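Local coordinates for protein TRAP dicarboxylate transporter-DctP subunit (PDB 4N6D) that probably binds a small organic acid in the periplasm and hands it to the membrane components of a TRAP transport system, at residues T79-G82 and V83-Q87; Y131-K134 and E135-R138; M239-N242 and S243-S246. One frame throughout, in Å; residues are numbered along the deposited sequence.

Contact 1 of 3, residues T79-G82 and V83-Q87. With I3C (5-amino-2,4,6-triiodobenzene-1,3-dicarboxylic acid), chain C.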
ATOM      1  N   THR A  79      -0.109  -4.374 -17.179  1.00  7.59           N
ATOM      2  CA  THR A  79       0.165  -2.960 -16.979  1.00  9.16           C
ATOM      3  C   THR A  79       1.636  -2.639 -17.230  1.00  8.84           C
ATOM      4  O   THR A  79       1.951  -1.675 -17.924  1.00  8.56           O
ATOM      5  CB  THR A  79      -0.257  -2.505 -15.570  1.00 11.48           C
ATOM      6  OG1 THR A  79      -1.684  -2.410 -15.522  1.00 14.28           O
ATOM      7  CG2 THR A  79       0.319  -1.135 -15.257  1.00 10.27           C
ATOM      8  N   LEU A  80       2.556  -3.435 -16.693  1.00 11.47           N
ATOM      9  CA  LEU A  80       3.989  -3.156 -16.924  1.00 13.72           C
ATOM     10  C   LEU A  80       4.360  -3.219 -18.382  1.00  9.97           C
ATOM     11  O   LEU A  80       4.942  -2.284 -18.956  1.00 13.78           O
ATOM     12  CB  LEU A  80       4.877  -4.137 -16.164  1.00 16.67           C
ATOM     13  CG  LEU A  80       5.157  -3.792 -14.718  1.00 17.30           C
ATOM     14  CD1 LEU A  80       5.921  -4.940 -14.074  1.00 21.31           C
ATOM     15  CD2 LEU A  80       5.960  -2.501 -14.609  1.00 14.18           C
ATOM     16  N   ARG A  81       4.036  -4.325 -19.027  1.00 10.60           N
ATOM     17  CA  ARG A  81       4.388  -4.457 -20.425  1.00 14.77           C
ATOM     18  C   ARG A  81       3.600  -3.474 -21.277  1.00 13.08           C
ATOM     19  O   ARG A  81       4.108  -2.884 -22.236  1.00 13.71           O
ATOM     20  CB  ARG A  81       4.115  -5.874 -20.910  1.00 19.78           C
ATOM     21  CG  ARG A  81       4.778  -6.175 -22.222  1.00 23.97           C
ATOM     22  CD  ARG A  81       6.305  -6.196 -22.082  1.00 26.72           C
ATOM     23  NE  ARG A  81       6.902  -6.364 -23.403  1.00 28.25           N
ATOM     24  CZ  ARG A  81       7.959  -5.702 -23.851  1.00 33.88           C
ATOM     25  NH1 ARG A  81       8.588  -4.830 -23.075  1.00 30.81           N
ATOM     26  NH2 ARG A  81       8.390  -5.939 -25.080  1.00 39.10           N
ATOM     27  N   GLY A  82       2.333  -3.296 -20.925  1.00  9.35           N
ATOM     28  CA  GLY A  82       1.483  -2.380 -21.661  1.00 10.72           C
ATOM     29  C   GLY A  82       1.958  -0.942 -21.653  1.00 12.18           C
ATOM     30  O   GLY A  82       1.902  -0.240 -22.659  1.00 11.97           O
ATOM     31  N   VAL A  83       2.410  -0.468 -20.506  1.00  9.06           N
ATOM     32  CA  VAL A  83       2.949   0.876 -20.464  1.00  7.34           C
ATOM     33  C   VAL A  83       4.286   0.942 -21.231  1.00 11.17           C
ATOM     34  O   VAL A  83       4.551   1.893 -21.974  1.00 11.18           O
ATOM     35  CB  VAL A  83       3.090   1.362 -19.012  1.00  9.11           C
ATOM     36  CG1 VAL A  83       3.866   2.668 -18.969  1.00 12.63           C
ATOM     37  CG2 VAL A  83       1.715   1.550 -18.387  1.00  7.83           C
ATOM     38  N   MET A  84       5.116  -0.092 -21.094  1.00 11.82           N
ATOM     39  CA  MET A  84       6.408  -0.121 -21.776  1.00 13.53           C
ATOM     40  C   MET A  84       6.206  -0.044 -23.275  1.00 14.62           C
ATOM     41  O   MET A  84       6.986   0.589 -23.996  1.00 15.74           O
ATOM     42  CB  MET A  84       7.164  -1.403 -21.425  1.00 18.00           C
ATOM     43  CG  MET A  84       7.650  -1.448 -20.001  1.00 25.55           C
ATOM     44  SD  MET A  84       8.457  -2.995 -19.548  1.00 46.15           S
ATOM     45  CE  MET A  84       9.625  -2.943 -20.805  1.00  8.48           C
ATOM     46  N   GLN A  85       5.148  -0.691 -23.752  1.00 12.07           N
ATOM     47  CA  GLN A  85       4.831  -0.744 -25.176  1.00 15.21           C
ATOM     48  C   GLN A  85       4.034   0.461 -25.670  1.00 18.02           C
ATOM     49  O   GLN A  85       3.867   0.638 -26.872  1.00 19.38           O
ATOM     50  CB  GLN A  85       4.078  -2.038 -25.502  1.00 19.13           C
ATOM     51  CG  GLN A  85       4.960  -3.261 -25.362  1.00 19.11           C
ATOM     52  CD  GLN A  85       4.260  -4.562 -25.708  1.00 31.08           C
ATOM     53  OE1 GLN A  85       3.161  -4.840 -25.224  1.00 34.55           O
ATOM     54  NE2 GLN A  85       4.905  -5.373 -26.543  1.00 31.81           N
ATOM     55  N   GLY A  86       3.547   1.290 -24.745  1.00 13.85           N
ATOM     56  CA  GLY A  86       2.786   2.469 -25.106  1.00 12.62           C
ATOM     57  C   GLY A  86       1.293   2.219 -25.315  1.00 13.36           C
ATOM     58  O   GLY A  86       0.573   3.105 -25.801  1.00 14.59           O
ATOM     59  N   GLN A  87       0.819   1.027 -24.960  1.00 12.21           N
ATOM     60  CA  GLN A  87      -0.608   0.754 -25.026  1.00 10.46           C
ATOM     61  C   GLN A  87      -1.381   1.695 -24.124  1.00 12.58           C
ATOM     62  O   GLN A  87      -2.539   2.042 -24.411  1.00 11.61           O
ATOM     63  CB  GLN A  87      -0.910  -0.664 -24.591  1.00 17.73           C
ATOM     64  CG  GLN A  87      -0.626  -1.696 -25.612  1.00 31.32           C
ATOM     65  CD  GLN A  87      -1.022  -3.052 -25.102  1.00 33.27           C
ATOM     66  OE1 GLN A  87      -2.192  -3.286 -24.794  1.00 37.17           O
ATOM     67  NE2 GLN A  87      -0.048  -3.940 -24.965  1.00 35.34           N
TER
HETATM   68  I3  I3C C 402      16.454  -1.220 -27.030  0.66 23.13           I
HETATM   69  I2  I3C C 402      12.613  -3.878 -23.151  0.66 22.85           I
HETATM   70  I1  I3C C 402      10.781  -2.286 -28.621  0.66 34.75           I
HETATM   71  O8  I3C C 402      14.296  -2.085 -29.682  0.66 22.53           O
HETATM   72  O9  I3C C 402      13.502  -0.141 -29.020  0.66 28.10           O
HETATM   73  C10 I3C C 402      10.724  -3.476 -25.661  0.66 23.24           C
HETATM   74  N13 I3C C 402      15.368  -2.618 -24.286  0.66 30.53           N
HETATM   75  C1  I3C C 402      13.550  -1.919 -27.456  0.66 24.20           C
HETATM   76  C6  I3C C 402      14.561  -1.988 -26.517  0.66 14.95           C
HETATM   77  C5  I3C C 402      14.337  -2.542 -25.268  0.66 26.74           C
HETATM   78  C4  I3C C 402      13.079  -3.031 -25.006  0.66 20.17           C
HETATM   79  C3  I3C C 402      12.074  -2.952 -25.947  0.66 19.18           C
HETATM   80  C2  I3C C 402      12.303  -2.407 -27.180  0.66 26.74           C
HETATM   81  C7  I3C C 402      13.796  -1.342 -28.795  0.66 24.07           C
HETATM   82  O11 I3C C 402       9.827  -2.736 -25.181  0.66 27.37           O
HETATM   83  O12 I3C C 402      10.500  -4.681 -25.925  0.66 21.67           O
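R81 and M84, one turn apart on the helix 79-85, cross at about a right angle, and the methionine methyl CE ends 3.1 Å from R81 NH1. M84 CE lies at the edge of the guanidinium, close to its plane, whereas Q85 takes a face: Q85 CG stands 4.1 Å above the centre of that plane. The Q85 amide is turned 31° from the guanidinium, so the two flat groups overlap without being parallel. R81 reaches this place because CG is anti to the backbone N (chi1 -165°) and the chain then bends at chi2, which brings its end back toward the following turn. With the methyl at its edge and Q85 over one face, the guanidinium turns another part of its edge to a carboxylate of I3C, the triiodinated compound used for phasing, in a two-pronged grip. R81 NH2 donates to I3C O12 at 2.6 Å and almost straight (177°), while R81 NH1 reaches I3C O11 at 3.2 Å with a bent approach. M84 CE adds a looser touch, 3.9 Å from I3C I2.

Beneath these side chains the backbone bonds are those of an alpha helix, V83 N to T79 O, M84 N to L80 O and Q85 N to R81 O. The helix stops in a Schellman motif, where G86 adopts positive phi, a conformation glycine takes easily, and Q87 N returns to G82 O at 2.8 Å in a weak, bent bond. On the inner side of the helix, V83 and L80 rest on F139 and I238 of the sheet, and T79 OG1 bonds to G75 O. Past the turn, Q87 NE2 makes a weak bond of 3.3 Å to Q85 OE1.

Contact 2 of 3, residues Y131-K134 and E135-R138; sequences YQPK and EFKR. With I3C (5-amino-2,4,6-triiodobenzene-1,3-dicarboxylic acid), chain C.
P133 and E135 form the close-packed part of this turn. The carboxylate carbon E135 CD comes 3.8 Å from P133 CB, and E135 CG lies against the same ring, so the acid's hydrocarbon portion covers the proline while its oxygens are used elsewhere. A chi1 of 61° sets E135 CG between the backbone N and the carbonyl carbon, and a bend at chi2 carries the carboxylate back alongside P133 CB and CG. Both oxygens are satisfied by backbone amides of a neighbouring loop, E135 OE1 by L104 N and E135 OE2 by S105 N. P133 CG also meets the edge of the F136 ring, 4.2 Å from F136 CD2. That ring is buried, meeting F102 with planes about 30° apart and touching V141 and I238 of the sheet.

The other side is loose. K134 and K137 are exposed, and K137 CB and CG merely skirt K134 O at 3.3 Å. The R138 guanidinium is covered on one face by K137 CE and on the opposite face by I2 of the phasing compound I3C, 3.5 Å above the plane and toward the rim, with R138 NH2 3.3 Å from I3C N13.

Two i to i+3 backbone bonds, F136 N to P133 O (3.1 Å, 169°) and K137 N to K134 O (3.0 Å), mark a short 3-10-like turn. It joins helix 117-131 to strand 139-146 in this solute-binding fold, and R138, just before that strand, helps line the site occupied by I3C.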
ATOM      1  N   TYR A 131      17.405   6.643  -4.109  1.00  9.37           N
ATOM      2  CA  TYR A 131      18.105   5.507  -4.672  1.00  9.55           C
ATOM      3  C   TYR A 131      18.018   5.398  -6.182  1.00 10.29           C
ATOM      4  O   TYR A 131      18.899   4.779  -6.784  1.00 12.50           O
ATOM      5  CB  TYR A 131      17.610   4.192  -4.037  1.00 10.29           C
ATOM      6  CG  TYR A 131      18.269   3.891  -2.708  1.00 11.31           C
ATOM      7  CD1 TYR A 131      17.788   4.453  -1.524  1.00  9.96           C
ATOM      8  CD2 TYR A 131      19.390   3.088  -2.627  1.00 13.80           C
ATOM      9  CE1 TYR A 131      18.413   4.196  -0.288  1.00 10.49           C
ATOM     10  CE2 TYR A 131      20.003   2.815  -1.410  1.00 16.24           C
ATOM     11  CZ  TYR A 131      19.511   3.375  -0.244  1.00 15.81           C
ATOM     12  OH  TYR A 131      20.147   3.128   0.957  1.00 15.95           O
ATOM     13  N   GLN A 132      16.990   5.997  -6.781  1.00 11.22           N
ATOM     14  CA  GLN A 132      16.780   5.916  -8.234  1.00 12.30           C
ATOM     15  C   GLN A 132      17.041   4.498  -8.736  1.00 12.07           C
ATOM     16  O   GLN A 132      17.858   4.283  -9.617  1.00 15.13           O
ATOM     17  CB  GLN A 132      17.701   6.903  -8.948  1.00 14.67           C
ATOM     18  CG  GLN A 132      17.438   8.356  -8.590  1.00 19.93           C
ATOM     19  CD  GLN A 132      16.128   8.855  -9.141  1.00 28.63           C
ATOM     20  OE1 GLN A 132      15.215   9.205  -8.395  1.00 31.92           O
ATOM     21  NE2 GLN A 132      16.020   8.883 -10.452  1.00 35.65           N
ATOM     22  N   PRO A 133      16.331   3.506  -8.174  1.00  9.42           N
ATOM     23  CA  PRO A 133      16.718   2.135  -8.508  1.00  9.22           C
ATOM     24  C   PRO A 133      16.453   1.765  -9.970  1.00 10.17           C
ATOM     25  O   PRO A 133      15.481   2.203 -10.612  1.00 12.36           O
ATOM     26  CB  PRO A 133      15.863   1.293  -7.565  1.00 11.91           C
ATOM     27  CG  PRO A 133      14.717   2.130  -7.262  1.00 11.93           C
ATOM     28  CD  PRO A 133      15.222   3.541  -7.211  1.00 12.62           C
ATOM     29  N   LYS A 134      17.343   0.951 -10.499  1.00 11.74           N
ATOM     30  CA  LYS A 134      17.284   0.614 -11.909  1.00 11.15           C
ATOM     31  C   LYS A 134      16.060  -0.213 -12.276  1.00 12.24           C
ATOM     32  O   LYS A 134      15.735  -0.353 -13.474  1.00 12.11           O
ATOM     33  CB  LYS A 134      18.559  -0.103 -12.329  1.00 20.05           C
ATOM     34  CG  LYS A 134      18.931  -1.268 -11.464  1.00 24.19           C
ATOM     35  CD  LYS A 134      20.338  -1.751 -11.802  1.00 32.87           C
ATOM     36  CE  LYS A 134      20.288  -2.960 -12.703  1.00 38.93           C
ATOM     37  NZ  LYS A 134      19.716  -4.142 -12.008  1.00 45.16           N
ATOM     38  N   GLU A 135      15.371  -0.761 -11.274  1.00 10.26           N
ATOM     39  CA  GLU A 135      14.126  -1.475 -11.542  1.00  9.93           C
ATOM     40  C   GLU A 135      13.104  -0.598 -12.264  1.00  9.98           C
ATOM     41  O   GLU A 135      12.178  -1.108 -12.941  1.00 11.08           O
ATOM     42  CB  GLU A 135      13.515  -2.037 -10.253  1.00  8.35           C
ATOM     43  CG  GLU A 135      13.150  -1.007  -9.219  1.00  6.75           C
ATOM     44  CD  GLU A 135      13.300  -1.519  -7.785  1.00  7.78           C
ATOM     45  OE1 GLU A 135      14.233  -2.307  -7.527  1.00  8.81           O
ATOM     46  OE2 GLU A 135      12.478  -1.127  -6.937  1.00  8.50           O
ATOM     47  N   PHE A 136      13.258   0.716 -12.146  1.00  9.20           N
ATOM     48  CA  PHE A 136      12.335   1.643 -12.818  1.00  9.03           C
ATOM     49  C   PHE A 136      12.936   2.341 -14.026  1.00 10.07           C
ATOM     50  O   PHE A 136      12.349   3.279 -14.551  1.00 11.62           O
ATOM     51  CB  PHE A 136      11.805   2.698 -11.841  1.00 11.71           C
ATOM     52  CG  PHE A 136      10.837   2.157 -10.833  1.00  9.83           C
ATOM     53  CD1 PHE A 136       9.592   1.726 -11.232  1.00 13.16           C
ATOM     54  CD2 PHE A 136      11.169   2.090  -9.490  1.00 14.93           C
ATOM     55  CE1 PHE A 136       8.684   1.231 -10.302  1.00 16.69           C
ATOM     56  CE2 PHE A 136      10.250   1.580  -8.553  1.00 14.85           C
ATOM     57  CZ  PHE A 136       9.031   1.159  -8.976  1.00 13.73           C
ATOM     58  N   LYS A 137      14.086   1.880 -14.487  1.00 10.46           N
ATOM     59  CA  LYS A 137      14.836   2.610 -15.505  1.00 12.73           C
ATOM     60  C   LYS A 137      14.113   2.780 -16.840  1.00 14.52           C
ATOM     61  O   LYS A 137      14.426   3.706 -17.599  1.00 13.10           O
ATOM     62  CB  LYS A 137      16.190   1.937 -15.758  1.00 18.64           C
ATOM     63  CG  LYS A 137      16.085   0.648 -16.574  1.00 20.05           C
ATOM     64  CD  LYS A 137      17.455   0.083 -16.929  1.00 31.87           C
ATOM     65  CE  LYS A 137      17.571  -0.222 -18.415  1.00 39.77           C
ATOM     66  NZ  LYS A 137      18.138  -1.591 -18.655  1.00 45.20           N
ATOM     67  N   ARG A 138      13.143   1.920 -17.124  1.00 10.34           N
ATOM     68  CA  ARG A 138      12.413   1.978 -18.390  1.00 12.56           C
ATOM     69  C   ARG A 138      11.300   3.012 -18.386  1.00 11.49           C
ATOM     70  O   ARG A 138      10.711   3.289 -19.436  1.00 11.04           O
ATOM     71  CB  ARG A 138      11.806   0.627 -18.694  1.00 16.47           C
ATOM     72  CG  ARG A 138      12.846  -0.457 -18.803  1.00 23.63           C
ATOM     73  CD  ARG A 138      12.979  -0.961 -20.193  1.00 25.99           C
ATOM     74  NE  ARG A 138      13.844  -2.137 -20.216  1.00 22.36           N
ATOM     75  CZ  ARG A 138      15.045  -2.193 -20.771  1.00 25.27           C
ATOM     76  NH1 ARG A 138      15.732  -3.331 -20.724  1.00 27.04           N
ATOM     77  NH2 ARG A 138      15.557  -1.128 -21.378  1.00 29.55           N
TER
HETATM   78  I3  I3C C 402      16.454  -1.220 -27.030  0.66 23.13           I
HETATM   79  I2  I3C C 402      12.613  -3.878 -23.151  0.66 22.85           I
HETATM   80  I1  I3C C 402      10.781  -2.286 -28.621  0.66 34.75           I
HETATM   81  O8  I3C C 402      14.296  -2.085 -29.682  0.66 22.53           O
HETATM   82  O9  I3C C 402      13.502  -0.141 -29.020  0.66 28.10           O
HETATM   83  C10 I3C C 402      10.724  -3.476 -25.661  0.66 23.24           C
HETATM   84  N13 I3C C 402      15.368  -2.618 -24.286  0.66 30.53           N
HETATM   85  C1  I3C C 402      13.550  -1.919 -27.456  0.66 24.20           C
HETATM   86  C6  I3C C 402      14.561  -1.988 -26.517  0.66 14.95           C
HETATM   87  C5  I3C C 402      14.337  -2.542 -25.268  0.66 26.74           C
HETATM   88  C4  I3C C 402      13.079  -3.031 -25.006  0.66 20.17           C
HETATM   89  C3  I3C C 402      12.074  -2.952 -25.947  0.66 19.18           C
HETATM   90  C2  I3C C 402      12.303  -2.407 -27.180  0.66 26.74           C
HETATM   91  C7  I3C C 402      13.796  -1.342 -28.795  0.66 24.07           C
HETATM   92  O11 I3C C 402       9.827  -2.736 -25.181  0.66 27.37           O
HETATM   93  O12 I3C C 402      10.500  -4.681 -25.925  0.66 21.67           O

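Contact 3 of 3, residues M239-N242 and S243-S246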
ATOM      1  N   MET A 239       5.131   5.985 -16.205  1.00  7.39           N
ATOM      2  CA  MET A 239       4.803   6.562 -17.494  1.00  6.53           C
ATOM      3  C   MET A 239       5.776   6.058 -18.557  1.00  7.47           C
ATOM      4  O   MET A 239       6.979   5.919 -18.309  1.00  7.76           O
ATOM      5  CB  MET A 239       4.858   8.086 -17.391  1.00  9.35           C
ATOM      6  CG  MET A 239       4.558   8.787 -18.703  1.00  6.76           C
ATOM      7  SD  MET A 239       4.367  10.565 -18.501  1.00 10.87           S
ATOM      8  CE  MET A 239       3.508  10.978 -20.002  1.00 14.17           C
ATOM      9  N   ASN A 240       5.234   5.788 -19.737  1.00  6.72           N
ATOM     10  CA  ASN A 240       6.022   5.347 -20.885  1.00  7.10           C
ATOM     11  C   ASN A 240       7.079   6.398 -21.214  1.00  8.43           C
ATOM     12  O   ASN A 240       6.787   7.598 -21.202  1.00  8.47           O
ATOM     13  CB  ASN A 240       5.085   5.154 -22.074  1.00  8.27           C
ATOM     14  CG  ASN A 240       5.827   4.887 -23.346  1.00 12.82           C
ATOM     15  OD1 ASN A 240       6.183   5.819 -24.061  1.00  9.49           O
ATOM     16  ND2 ASN A 240       6.048   3.610 -23.658  1.00 11.76           N
ATOM     17  N   MET A 241       8.308   5.966 -21.462  1.00  9.93           N
ATOM     18  CA  MET A 241       9.396   6.912 -21.670  1.00  8.40           C
ATOM     19  C   MET A 241       9.223   7.753 -22.930  1.00  9.06           C
ATOM     20  O   MET A 241       9.543   8.947 -22.926  1.00  8.61           O
ATOM     21  CB  MET A 241      10.750   6.199 -21.704  1.00  9.71           C
ATOM     22  CG  MET A 241      11.891   7.156 -21.675  1.00  9.90           C
ATOM     23  SD  MET A 241      12.059   7.884 -20.058  1.00 16.75           S
ATOM     24  CE  MET A 241      12.642   6.450 -19.156  1.00 19.41           C
ATOM     25  N   ASN A 242       8.740   7.168 -24.027  1.00 11.14           N
ATOM     26  CA  ASN A 242       8.473   8.000 -25.196  1.00 10.14           C
ATOM     27  C   ASN A 242       7.416   9.069 -24.919  1.00 10.72           C
ATOM     28  O   ASN A 242       7.539  10.221 -25.345  1.00  9.21           O
ATOM     29  CB  ASN A 242       8.067   7.125 -26.381  1.00 12.23           C
ATOM     30  CG  ASN A 242       9.177   6.210 -26.816  1.00 18.11           C
ATOM     31  OD1 ASN A 242       9.129   5.003 -26.592  1.00 28.03           O
ATOM     32  ND2 ASN A 242      10.174   6.767 -27.440  1.00 15.12           N
ATOM     33  N   SER A 243       6.371   8.695 -24.184  1.00  9.45           N
ATOM     34  CA  SER A 243       5.375   9.666 -23.774  1.00  7.67           C
ATOM     35  C   SER A 243       5.969  10.784 -22.918  1.00  9.21           C
ATOM     36  O   SER A 243       5.673  11.957 -23.138  1.00  9.42           O
ATOM     37  CB  SER A 243       4.226   8.976 -23.028  1.00 11.20           C
ATOM     38  OG  SER A 243       3.676   7.917 -23.823  1.00 12.28           O
ATOM     39  N   TRP A 244       6.791  10.427 -21.928  1.00  9.72           N
ATOM     40  CA  TRP A 244       7.467  11.419 -21.095  1.00  8.36           C
ATOM     41  C   TRP A 244       8.356  12.337 -21.933  1.00  9.76           C
ATOM     42  O   TRP A 244       8.336  13.576 -21.802  1.00  9.27           O
ATOM     43  CB  TRP A 244       8.306  10.704 -20.023  1.00  7.68           C
ATOM     44  CG  TRP A 244       9.160  11.638 -19.235  1.00 10.14           C
ATOM     45  CD1 TRP A 244      10.522  11.775 -19.314  1.00 12.22           C
ATOM     46  CD2 TRP A 244       8.714  12.598 -18.270  1.00 10.53           C
ATOM     47  NE1 TRP A 244      10.949  12.752 -18.437  1.00 14.05           N
ATOM     48  CE2 TRP A 244       9.856  13.278 -17.797  1.00 13.97           C
ATOM     49  CE3 TRP A 244       7.461  12.951 -17.759  1.00  9.46           C
ATOM     50  CZ2 TRP A 244       9.778  14.272 -16.821  1.00 14.13           C
ATOM     51  CZ3 TRP A 244       7.391  13.942 -16.794  1.00 10.51           C
ATOM     52  CH2 TRP A 244       8.540  14.596 -16.349  1.00 12.66           C
ATOM     53  N   ASN A 245       9.128  11.728 -22.819  1.00  9.73           N
ATOM     54  CA  ASN A 245      10.079  12.482 -23.642  1.00 10.02           C
ATOM     55  C   ASN A 245       9.391  13.572 -24.455  1.00 12.04           C
ATOM     56  O   ASN A 245       9.965  14.642 -24.696  1.00 11.87           O
ATOM     57  CB  ASN A 245      10.799  11.539 -24.601  1.00 11.70           C
ATOM     58  CG  ASN A 245      11.790  10.626 -23.913  1.00 10.78           C
ATOM     59  OD1 ASN A 245      12.105  10.760 -22.718  1.00 11.91           O
ATOM     60  ND2 ASN A 245      12.324   9.693 -24.684  1.00 10.77           N
ATOM     61  N   SER A 246       8.161  13.277 -24.880  1.00 11.58           N
ATOM     62  CA  SER A 246       7.382  14.150 -25.750  1.00 12.43           C
ATOM     63  C   SER A 246       6.880  15.408 -25.065  1.00 13.65           C
ATOM     64  O   SER A 246       6.446  16.344 -25.743  1.00 13.24           O
ATOM     65  CB  SER A 246       6.178  13.377 -26.322  1.00 13.47           C
ATOM     66  OG  SER A 246       5.130  13.278 -25.373  1.00 13.77           O
TER
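N240 OD1 accepts a hydrogen bond from S243 N at 2.9 Å; the donor lies in the plane of the side-chain carbonyl and on a lone pair. A chi1 of 172° turns the N240 amide away from its own N and over the start of the helix, while N240 ND2 is spent on V83 O of another helix. S243 OG is hydrogen-bonded to D89 OD1. Backbone bonds then follow the helical pattern: W244 N to N240 O at 2.9 Å, in the carbonyl plane, N245 N to M241 O, and S246 N to N242 O. At the far end S246 OG turns back to donate to S243 O at 2.7 Å.

Together these bonds define an N-capped helix that starts directly at the C-terminal end of strand 234-240, an inner strand of the sheet: the strand passes into helix 241-245 with N240 as the N-cap. The asparagine thus satisfies an amide of the first turn and, through its other branch, ties this corner to the helix 79-85.

Sulfur-aromatic contacts form the second group, and both use W244. M239, its chain fully extended, crosses the indole at about a right angle and brings SD to the edge of the six-membered ring, 5.4 Å from its centroid and 82° off the normal. M241 bends at chi2 and chi3, and its SD reaches the five-membered ring obliquely, 5.2 Å from the centroid.

Among the apolar contacts, M239 CE meets S243 CB at 3.7 Å. Further along, W244 packs on L255 and N256 of helix 249-285. A separate van der Waals contact sets the N245 amide against M241, with N245 OD1 3.8 Å from M241 CG.

In the fold
From the N terminus the three contacts follow in series, each local along the chain, with none enclosing or crossing another. Contact 1 spans helix 79-85 and its end, ahead of strand 90-94; contact 2 turns the chain from helix 117-131 into strand 139-146; contact 3 leads from strand 234-240 into helix 241-245. These last two strands are neighbours in the five-stranded sheet. All three contacts lie on the same side of the chain's centre. M84 CE meets R138 CD at 3.9 Å, joining contacts 1 and 2, both of which touch I3C. V83 packs beside M239 between contacts 1 and 3, while M241 lies against the backbone of K137 and R138.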